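Local coordinates for dermonecrotic toxin (Pasteurella multocida, PDB 2EBF), which acts as a potent mitogenic and bone-resorbing toxin associated with severe progressive atrophic rhinitis in pigs, this chain being its C-terminal region, at residues Ile348-Asp351 with Glu352-Ala356; Glu361-Glu364 with Lys365-Thr369; Thr426-Ala429 with Met430-Leu434; Val530-Ser533 with Asp534-Gln538. One frame throughout, in Å; residues are numbered along the deposited sequence.

Contact 1 of 4, residues Ile348-Asp351 with Glu352-Ala356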
loop_
_atom_site.group_PDB
_atom_site.type_symbol
_atom_site.label_atom_id
_atom_site.label_comp_id
_atom_site.label_asym_id
_atom_site.label_seq_id
_atom_site.Cartn_x
_atom_site.Cartn_y
_atom_site.Cartn_z
ATOM N N ILE A 348 27.937 -17.253 -10.284
ATOM C CA ILE A 348 29.082 -16.390 -9.991
ATOM C C ILE A 348 29.787 -15.920 -11.266
ATOM O O ILE A 348 30.307 -14.808 -11.312
ATOM C CB ILE A 348 30.108 -17.031 -8.990
ATOM C CG1 ILE A 348 31.276 -16.068 -8.733
ATOM C CG2 ILE A 348 30.628 -18.377 -9.504
ATOM C CD1 ILE A 348 31.762 -16.023 -7.301
ATOM N N ASN A 349 29.791 -16.759 -12.297
ATOM C CA ASN A 349 30.506 -16.422 -13.522
ATOM C C ASN A 349 29.612 -15.962 -14.667
ATOM O O ASN A 349 30.041 -15.962 -15.828
ATOM C CB ASN A 349 31.393 -17.584 -13.967
ATOM C CG ASN A 349 32.523 -17.852 -12.999
ATOM O OD1 ASN A 349 33.139 -16.922 -12.473
ATOM N ND2 ASN A 349 32.806 -19.126 -12.759
ATOM N N TYR A 350 28.387 -15.542 -14.358
ATOM C CA TYR A 350 27.524 -15.052 -15.439
ATOM C C TYR A 350 28.153 -13.864 -16.151
ATOM O O TYR A 350 28.053 -13.751 -17.376
ATOM C CB TYR A 350 26.101 -14.697 -14.999
ATOM C CG TYR A 350 25.295 -14.193 -16.189
ATOM C CD1 TYR A 350 24.833 -15.077 -17.169
ATOM C CD2 TYR A 350 25.045 -12.830 -16.367
ATOM C CE1 TYR A 350 24.125 -14.620 -18.274
ATOM C CE2 TYR A 350 24.325 -12.365 -17.474
ATOM C CZ TYR A 350 23.876 -13.263 -18.419
ATOM O OH TYR A 350 23.179 -12.810 -19.515
ATOM N N ASP A 351 28.800 -12.988 -15.387
ATOM C CA ASP A 351 29.457 -11.814 -15.953
ATOM C C ASP A 351 30.527 -12.166 -16.995
ATOM O O ASP A 351 30.646 -11.489 -18.020
ATOM C CB ASP A 351 30.028 -10.916 -14.853
ATOM C CG ASP A 351 31.103 -11.602 -14.008
ATOM O OD1 ASP A 351 31.235 -12.849 -14.035
ATOM O OD2 ASP A 351 31.824 -10.865 -13.309
ATOM N N GLU A 352 31.285 -13.231 -16.732
ATOM C CA GLU A 352 32.295 -13.721 -17.675
ATOM C C GLU A 352 31.643 -14.358 -18.895
ATOM O O GLU A 352 32.130 -14.209 -20.015
ATOM C CB GLU A 352 33.228 -14.728 -17.002
ATOM C CG GLU A 352 34.003 -14.169 -15.829
ATOM C CD GLU A 352 34.949 -15.190 -15.204
ATOM O OE1 GLU A 352 34.970 -16.362 -15.658
ATOM O OE2 GLU A 352 35.672 -14.814 -14.250
ATOM N N GLN A 353 30.546 -15.073 -18.676
ATOM C CA GLN A 353 29.802 -15.666 -19.779
ATOM C C GLN A 353 29.216 -14.581 -20.692
ATOM O O GLN A 353 29.275 -14.698 -21.923
ATOM C CB GLN A 353 28.710 -16.584 -19.248
ATOM C CG GLN A 353 29.249 -17.821 -18.540
ATOM C CD GLN A 353 28.256 -18.418 -17.567
ATOM O OE1 GLN A 353 27.041 -18.295 -17.745
ATOM N NE2 GLN A 353 28.768 -19.078 -16.525
ATOM N N PHE A 354 28.671 -13.530 -20.079
ATOM C CA PHE A 354 28.199 -12.343 -20.800
ATOM C C PHE A 354 29.353 -11.700 -21.588
ATOM O O PHE A 354 29.222 -11.452 -22.784
ATOM C CB PHE A 354 27.568 -11.340 -19.822
ATOM C CG PHE A 354 26.858 -10.189 -20.492
ATOM C CD1 PHE A 354 27.417 -8.914 -20.491
ATOM C CD2 PHE A 354 25.625 -10.380 -21.111
ATOM C CE1 PHE A 354 26.756 -7.835 -21.113
ATOM C CE2 PHE A 354 24.959 -9.311 -21.739
ATOM C CZ PHE A 354 25.535 -8.039 -21.739
ATOM N N ALA A 355 30.480 -11.461 -20.918
ATOM C CA ALA A 355 31.671 -10.884 -21.567
ATOM C C ALA A 355 32.294 -11.773 -22.648
ATOM O O ALA A 355 33.018 -11.277 -23.518
ATOM C CB ALA A 355 32.720 -10.513 -20.528
ATOM N N ALA A 356 32.024 -13.078 -22.595
ATOM C CA ALA A 356 32.621 -14.022 -23.545
ATOM C C ALA A 356 31.992 -13.903 -24.924
ATOM O O ALA A 356 32.641 -14.181 -25.932
ATOM C CB ALA A 356 32.521 -15.456 -23.033
#
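Tyr-350 and Phe-354 meet one turn apart at the start of the short helix 350-356, in the C2 domain of the toxin. Their side chains cross at a slant, Tyr-350 CE2 lying 4.1 Å from Phe-354 CB. The four-residue spacing puts both on the buried side; with CG anti to the backbone N (chi1 180°), the Tyr-350 ring swings to where its CE2 nears Phe-354. Gln-353, extended along the exposed side, sets its amide nearly perpendicular to the tyrosine ring, the planes 80° apart. Alpha-helical bonds hold the backbone: Phe-354 N to Tyr-350 O at 2.8 Å and Ala-355 N to Asp-351 O at 2.9 Å, with Gln-353 N reaching back to Asn-349 O. Asn-349 occupies the N-cap position, yet its side chain forms no capping bond and lies alongside the Glu-352 carboxylate instead. Farther out, Tyr-350 OH is hydrogen-bonded to Tyr-370 OH and its ring meets Phe-539 edge-to-face, while Phe-354 packs edge-to-face with Trp-537 and takes a cation-pi contact from Arg-362. On the opening turn, Asp-351 turns its OD1 onto the next backbone N-H, 2.7 Å from Glu-352 N, a weak bond bent to 125° at the hydrogen.

Contact 2 of 4, residues Glu361-Glu364 with Lys365-Thr369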
loop_
_atom_site.group_PDB
_atom_site.type_symbol
_atom_site.label_atom_id
_atom_site.label_comp_id
_atom_site.label_asym_id
_atom_site.label_seq_id
_atom_site.Cartn_x
_atom_site.Cartn_y
_atom_site.Cartn_z
ATOM N N GLU A 361 26.560 -10.858 -30.453
ATOM C CA GLU A 361 25.974 -12.069 -29.866
ATOM C C GLU A 361 25.174 -11.710 -28.613
ATOM O O GLU A 361 24.083 -12.249 -28.375
ATOM C CB GLU A 361 27.069 -13.073 -29.528
ATOM C CG GLU A 361 27.585 -13.817 -30.743
ATOM C CD GLU A 361 28.850 -14.618 -30.471
ATOM O OE1 GLU A 361 29.200 -15.452 -31.336
ATOM O OE2 GLU A 361 29.500 -14.410 -29.420
ATOM N N ARG A 362 25.724 -10.792 -27.822
ATOM C CA ARG A 362 25.019 -10.249 -26.662
ATOM C C ARG A 362 23.706 -9.569 -27.035
ATOM O O ARG A 362 22.687 -9.792 -26.388
ATOM C CB ARG A 362 25.913 -9.292 -25.888
ATOM C CG ARG A 362 26.802 -10.002 -24.878
ATOM C CD ARG A 362 27.797 -9.061 -24.265
ATOM N NE ARG A 362 29.078 -9.101 -24.954
ATOM C CZ ARG A 362 30.012 -8.160 -24.860
ATOM N NH1 ARG A 362 29.812 -7.087 -24.113
ATOM N NH2 ARG A 362 31.145 -8.284 -25.535
ATOM N N ILE A 363 23.727 -8.745 -28.079
ATOM C CA ILE A 363 22.520 -8.049 -28.521
ATOM C C ILE A 363 21.466 -9.036 -29.017
ATOM O O ILE A 363 20.267 -8.868 -28.730
ATOM C CB ILE A 363 22.818 -7.007 -29.627
ATOM C CG1 ILE A 363 23.789 -5.939 -29.101
ATOM C CG2 ILE A 363 21.509 -6.400 -30.153
ATOM C CD1 ILE A 363 24.343 -4.988 -30.183
ATOM N N GLU A 364 21.920 -10.048 -29.761
ATOM C CA GLU A 364 21.054 -11.126 -30.241
ATOM C C GLU A 364 20.427 -11.903 -29.095
ATOM O O GLU A 364 19.236 -12.200 -29.134
ATOM C CB GLU A 364 21.821 -12.085 -31.155
ATOM C CG GLU A 364 22.042 -11.537 -32.555
ATOM C CD GLU A 364 23.176 -12.228 -33.310
ATOM O OE1 GLU A 364 23.666 -13.288 -32.854
ATOM O OE2 GLU A 364 23.580 -11.700 -34.368
ATOM N N LYS A 365 21.230 -12.225 -28.083
ATOM C CA LYS A 365 20.742 -12.955 -26.914
ATOM C C LYS A 365 19.752 -12.128 -26.099
ATOM O O LYS A 365 18.738 -12.659 -25.663
ATOM C CB LYS A 365 21.895 -13.449 -26.037
ATOM C CG LYS A 365 21.482 -14.557 -25.046
ATOM C CD LYS A 365 22.650 -15.482 -24.754
ATOM C CE LYS A 365 22.194 -16.795 -24.133
ATOM N NZ LYS A 365 21.741 -17.800 -25.156
ATOM N N CYS A 366 20.038 -10.837 -25.902
ATOM C CA CYS A 366 19.134 -9.948 -25.148
ATOM C C CYS A 366 17.789 -9.780 -25.855
ATOM O O CYS A 366 16.721 -9.847 -25.223
ATOM C CB CYS A 366 19.776 -8.569 -24.905
ATOM S SG CYS A 366 21.144 -8.587 -23.696
ATOM N N MET A 367 17.848 -9.565 -27.162
ATOM C CA MET A 367 16.641 -9.352 -27.947
ATOM C C MET A 367 15.860 -10.653 -28.170
ATOM O O MET A 367 14.655 -10.702 -27.911
ATOM C CB MET A 367 16.955 -8.635 -29.273
ATOM C CG MET A 367 17.328 -7.139 -29.130
ATOM S SD MET A 367 16.095 -6.069 -28.318
ATOM C CE MET A 367 16.626 -6.137 -26.604
ATOM N N ASN A 368 16.543 -11.705 -28.610
ATOM C CA ASN A 368 15.854 -12.923 -29.051
ATOM C C ASN A 368 15.539 -13.940 -27.956
ATOM O O ASN A 368 14.525 -14.638 -28.041
ATOM C CB ASN A 368 16.614 -13.591 -30.201
ATOM C CG ASN A 368 16.796 -12.668 -31.397
ATOM O OD1 ASN A 368 17.825 -12.709 -32.076
ATOM N ND2 ASN A 368 15.797 -11.840 -31.668
ATOM N N THR A 369 16.389 -14.014 -26.935
ATOM C CA THR A 369 16.184 -14.953 -25.822
ATOM C C THR A 369 15.579 -14.271 -24.587
ATOM O O THR A 369 14.523 -14.689 -24.096
ATOM C CB THR A 369 17.502 -15.683 -25.452
ATOM O OG1 THR A 369 17.947 -16.456 -26.571
ATOM C CG2 THR A 369 17.310 -16.614 -24.266
#
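Glu-364 O receives the backbone N-H of Asn-368 at 2.8 Å, the shortest hydrogen bond between 361-364 and 365-369, and the Asn-368 side chain curls over the same carbonyl. Asn-368 CB lies 3.2 Å from Glu-364 O. With CG beside the backbone N (chi1 -58°), the amide turns back toward the preceding turn, but OD1 is an acceptor like the carbonyl and does not bond to it; its partner is Asn-395 ND2. Three more bonds of the alpha-helical pattern precede this one: Lys-365 N to Glu-361 O, Cys-366 N to Arg-362 O at 2.9 Å, and Met-367 N to Ile-363 O. Toward its end helix 359-370 widens into a pi-type turn at 366-369.

On the buried side, Cys-366 lays its sulfur against the turn before, SG 3.3 Å from Arg-362 O. Met-367 bends at chi2 and chi3; its CG passes 3.4 Å from Ile-363 O and 4.4 Å from Ile-363 CG2. Ile-363 and Met-367 both pack on Phe-392 of helix 389-394, and Ile-363 also touches Trp-537. The charged ends of Glu-361 and Arg-362 find their partners outside 365-369: Arg-362 NH2 bonds to Met-357 O, and Glu-361 OE2 accepts from Ser-358 N. With Ile-363, Cys-366 and Met-367 buried and Glu-361, Glu-364 and Asn-368 exposed, the helix is amphipathic. The hydrogen bonds between these turns are all backbone ones; the bonds to Met-357 and Ser-358, just ahead of the helix, probably steady its first turn, while Asn-368 reaches across to Asn-395.

Contact 3 of 4, residues Thr426-Ala429 with Met430-Leu434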
loop_
_atom_site.group_PDB
_atom_site.type_symbol
_atom_site.label_atom_id
_atom_site.label_comp_id
_atom_site.label_asym_id
_atom_site.label_seq_id
_atom_site.Cartn_x
_atom_site.Cartn_y
_atom_site.Cartn_z
ATOM N N THR A 426 7.549 21.163 -21.439
ATOM C CA THR A 426 7.911 20.571 -20.140
ATOM C C THR A 426 8.898 19.421 -20.319
ATOM O O THR A 426 9.934 19.364 -19.651
ATOM C CB THR A 426 6.671 20.096 -19.357
ATOM O OG1 THR A 426 5.767 21.195 -19.201
ATOM C CG2 THR A 426 7.063 19.572 -17.974
ATOM N N LEU A 427 8.579 18.523 -21.244
ATOM C CA LEU A 427 9.507 17.476 -21.669
ATOM C C LEU A 427 10.880 18.057 -22.051
ATOM O O LEU A 427 11.921 17.606 -21.547
ATOM C CB LEU A 427 8.897 16.677 -22.830
ATOM C CG LEU A 427 9.724 15.560 -23.492
ATOM C CD1 LEU A 427 10.106 14.476 -22.482
ATOM C CD2 LEU A 427 8.988 14.965 -24.691
ATOM N N ASP A 428 10.871 19.080 -22.908
ATOM C CA ASP A 428 12.093 19.738 -23.373
ATOM C C ASP A 428 12.919 20.268 -22.202
ATOM O O ASP A 428 14.130 20.032 -22.129
ATOM C CB ASP A 428 11.740 20.874 -24.346
ATOM C CG ASP A 428 12.959 21.461 -25.044
ATOM O OD1 ASP A 428 13.889 20.702 -25.404
ATOM O OD2 ASP A 428 12.983 22.694 -25.242
ATOM N N ALA A 429 12.253 20.965 -21.281
ATOM C CA ALA A 429 12.898 21.487 -20.084
ATOM C C ALA A 429 13.471 20.356 -19.242
ATOM O O ALA A 429 14.600 20.448 -18.738
ATOM C CB ALA A 429 11.910 22.298 -19.263
ATOM N N MET A 430 12.692 19.286 -19.092
ATOM C CA MET A 430 13.136 18.133 -18.311
ATOM C C MET A 430 14.365 17.472 -18.942
ATOM O O MET A 430 15.308 17.088 -18.229
ATOM C CB MET A 430 11.991 17.137 -18.106
ATOM C CG MET A 430 10.922 17.626 -17.124
ATOM S SD MET A 430 9.812 16.289 -16.646
ATOM C CE MET A 430 8.721 17.088 -15.474
ATOM N N LEU A 431 14.375 17.374 -20.270
ATOM C CA LEU A 431 15.554 16.865 -20.992
ATOM C C LEU A 431 16.799 17.717 -20.758
ATOM O O LEU A 431 17.883 17.177 -20.526
ATOM C CB LEU A 431 15.286 16.711 -22.492
ATOM C CG LEU A 431 14.265 15.648 -22.926
ATOM C CD1 LEU A 431 13.963 15.777 -24.411
ATOM C CD2 LEU A 431 14.716 14.223 -22.590
ATOM N N PHE A 432 16.641 19.044 -20.802
ATOM C CA PHE A 432 17.747 19.955 -20.501
ATOM C C PHE A 432 18.332 19.692 -19.129
ATOM O O PHE A 432 19.553 19.702 -18.955
ATOM C CB PHE A 432 17.309 21.421 -20.589
ATOM C CG PHE A 432 17.506 22.026 -21.937
ATOM C CD1 PHE A 432 16.453 22.647 -22.591
ATOM C CD2 PHE A 432 18.746 21.954 -22.569
ATOM C CE1 PHE A 432 16.631 23.210 -23.850
ATOM C CE2 PHE A 432 18.938 22.509 -23.835
ATOM C CZ PHE A 432 17.877 23.147 -24.473
ATOM N N ASN A 433 17.451 19.462 -18.157
ATOM C CA ASN A 433 17.870 19.133 -16.811
ATOM C C ASN A 433 18.626 17.819 -16.741
ATOM O O ASN A 433 19.709 17.759 -16.154
ATOM C CB ASN A 433 16.669 19.109 -15.881
ATOM C CG ASN A 433 16.325 20.472 -15.376
ATOM O OD1 ASN A 433 15.662 21.259 -16.054
ATOM N ND2 ASN A 433 16.784 20.775 -14.175
ATOM N N LEU A 434 18.054 16.776 -17.345
ATOM C CA LEU A 434 18.699 15.464 -17.441
ATOM C C LEU A 434 20.067 15.512 -18.120
ATOM O O LEU A 434 21.011 14.856 -17.672
ATOM C CB LEU A 434 17.796 14.478 -18.190
ATOM C CG LEU A 434 16.612 13.862 -17.445
ATOM C CD1 LEU A 434 15.848 12.917 -18.358
ATOM C CD2 LEU A 434 17.081 13.139 -16.178
#
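The Phe-432 ring stands alongside the Asp-428 carboxylate one turn earlier, both pointing the same way, with their planes 53° apart. Ring atom CE1 of Phe-432 lies 3.9 Å from Asp-428 OD2, and its CD1 is 3.5 Å from the backbone Asp-428 O, which approaches the ring obliquely. The carboxylate is held by outside partners: Tyr-285 OH bonds to OD2 and Arg-444 makes a salt bridge to OD1. Arg-444 also forms a cation-pi contact with Phe-432, so one guanidinium serves both the acid and the ring.

Round the helix from this pair, Met-430 runs back beside Thr-426. Its chain is extended beyond CG, which carries CE to 3.9 Å from Thr-426 CG2, while its CG rests 3.2 Å from Thr-426 O. Leu-427 CG lies 4.3 Å from Leu-431 CD1, and both residues touch Leu-447 of helix 442-452; Met-430 packs on Ile-409 and Val-410 of helix 407-418. The backbone is regular throughout, from Met-430 N bonding to Thr-426 O at 2.8 Å through to Asn-433 N on Ala-429 O. Such i to i+4 pairing of side chains is characteristic of an alpha helix packed among others, here helix 425-434 in the C2 domain.

Contact 4 of 4, residues Val530-Ser533 with Asp534-Gln538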
loop_
_atom_site.group_PDB
_atom_site.type_symbol
_atom_site.label_atom_id
_atom_site.label_comp_id
_atom_site.label_asym_id
_atom_site.label_seq_id
_atom_site.Cartn_x
_atom_site.Cartn_y
_atom_site.Cartn_z
ATOM N N VAL A 530 25.962 -2.318 -17.569
ATOM C CA VAL A 530 26.615 -1.014 -17.497
ATOM C C VAL A 530 27.666 -0.939 -18.599
ATOM O O VAL A 530 28.181 -1.967 -19.046
ATOM C CB VAL A 530 27.345 -0.777 -16.125
ATOM C CG1 VAL A 530 26.368 -0.477 -15.013
ATOM C CG2 VAL A 530 28.241 -1.965 -15.757
ATOM N N VAL A 531 27.992 0.276 -19.018
ATOM C CA VAL A 531 29.072 0.484 -19.978
ATOM C C VAL A 531 30.249 1.199 -19.291
ATOM O O VAL A 531 30.089 2.300 -18.764
ATOM C CB VAL A 531 28.578 1.234 -21.252
ATOM C CG1 VAL A 531 29.713 1.427 -22.268
ATOM C CG2 VAL A 531 27.423 0.470 -21.901
ATOM N N ASP A 532 31.400 0.521 -19.280
ATOM C CA ASP A 532 32.697 1.023 -18.782
ATOM C C ASP A 532 33.102 2.403 -19.281
ATOM O O ASP A 532 32.545 2.923 -20.248
ATOM C CB ASP A 532 33.824 0.072 -19.234
ATOM C CG ASP A 532 34.333 -0.816 -18.124
ATOM O OD1 ASP A 532 34.237 -0.429 -16.940
ATOM O OD2 ASP A 532 34.847 -1.909 -18.439
ATOM N N SER A 533 34.114 2.967 -18.620
ATOM C CA SER A 533 34.856 4.109 -19.141
ATOM C C SER A 533 35.667 3.677 -20.362
ATOM O O SER A 533 35.941 4.488 -21.251
ATOM C CB SER A 533 35.782 4.684 -18.061
ATOM O OG SER A 533 36.671 3.690 -17.566
ATOM N N ASP A 534 36.032 2.394 -20.398
ATOM C CA ASP A 534 36.703 1.786 -21.549
ATOM C C ASP A 534 35.719 1.519 -22.686
ATOM O O ASP A 534 36.132 1.150 -23.785
ATOM C CB ASP A 534 37.366 0.459 -21.151
ATOM C CG ASP A 534 38.300 0.597 -19.962
ATOM O OD1 ASP A 534 39.419 1.122 -20.142
ATOM O OD2 ASP A 534 37.918 0.166 -18.850
ATOM N N GLY A 535 34.423 1.681 -22.411
ATOM C CA GLY A 535 33.374 1.406 -23.391
ATOM C C GLY A 535 32.929 -0.047 -23.427
ATOM O O GLY A 535 32.170 -0.448 -24.309
ATOM N N ALA A 536 33.411 -0.837 -22.471
ATOM C CA ALA A 536 33.044 -2.240 -22.366
ATOM C C ALA A 536 31.642 -2.380 -21.776
ATOM O O ALA A 536 31.295 -1.709 -20.802
ATOM C CB ALA A 536 34.060 -2.997 -21.525
ATOM N N TRP A 537 30.850 -3.257 -22.380
ATOM C CA TRP A 537 29.475 -3.504 -21.962
ATOM C C TRP A 537 29.461 -4.732 -21.068
ATOM O O TRP A 537 29.764 -5.828 -21.517
ATOM C CB TRP A 537 28.620 -3.739 -23.199
ATOM C CG TRP A 537 27.157 -3.952 -22.964
ATOM C CD1 TRP A 537 26.406 -3.480 -21.930
ATOM C CD2 TRP A 537 26.258 -4.651 -23.829
ATOM N NE1 TRP A 537 25.092 -3.864 -22.084
ATOM C CE2 TRP A 537 24.974 -4.581 -23.244
ATOM C CE3 TRP A 537 26.414 -5.335 -25.044
ATOM C CZ2 TRP A 537 23.848 -5.172 -23.831
ATOM C CZ3 TRP A 537 25.289 -5.916 -25.630
ATOM C CH2 TRP A 537 24.028 -5.834 -25.017
ATOM N N GLN A 538 29.104 -4.548 -19.801
ATOM C CA GLN A 538 29.192 -5.653 -18.859
ATOM C C GLN A 538 27.979 -5.816 -17.972
ATOM O O GLN A 538 27.217 -4.876 -17.766
ATOM C CB GLN A 538 30.447 -5.522 -18.001
ATOM C CG GLN A 538 30.566 -4.217 -17.268
ATOM C CD GLN A 538 32.015 -3.804 -17.059
ATOM O OE1 GLN A 538 32.943 -4.479 -17.515
ATOM N NE2 GLN A 538 32.214 -2.691 -16.359
HETATM O O HOH W 1 37.288 -2.450 -19.542
#
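Val-530 and Gln-538 form the tight end of a beta hairpin, bonded twice as an antiparallel hydrogen-bonded pair: Gln-538 N to Val-530 O at 2.8 Å, almost straight at 176°, and Val-530 N to Gln-538 O. Asp-532 N continues the close pairing, donating to Ala-536 O at 2.7 Å. The side chains of Val-530 and Gln-538 share a face, with Val-530 CG2 3.6 Å from Gln-538 CG. On the other face Val-531 lays CG2 4.1 Å from Trp-537 CD1. The indole is buried: its NE1 bonds to Thr-529 OG1, and the rings of Phe-375 and Phe-384 meet it. Val-530 O also meets the indole at its edge, in plane.

At the turn, Ser-533 and Asp-534 are exposed and the bonding slackens to a weak Gly-535 N to Asp-532 O. Gly-535 takes a positive phi (86°), readily adopted by glycine, which lets the turn close. Gln-538 arches back, CG between its backbone N and carbonyl carbon (chi1 56°), and NE2 makes a weak bond to Asp-532 OD1. Asp-532 OD2 and Asp-534 OD2 are only 3.7 Å apart; one water donates to both, at 2.7 Å from Asp-532 OD2. That shared water probably eases the repulsion between the two acids, and their closeness may raise the proton affinity of one.

From the N terminus the four contacts follow in series; none encloses or crosses another. Contacts 1, 2 and 3 join successive turns within single helices, 350-356, 359-370 and 425-434, whereas contact 4 closes the hairpin between strands 528-531 and 537-539, at the edge of a mixed six-stranded sheet. Contacts 1 and 2 lie on consecutive helices and touch. Though far later in sequence, contact 4 returns to both, packing on each helix through Trp-537; on contact 2, Arg-362 NH1 comes within 2.9 Å of Trp-537 O. Contact 3 stands apart, its nearest atoms about 16 Å from contact 4, on another helical part of the C2 domain.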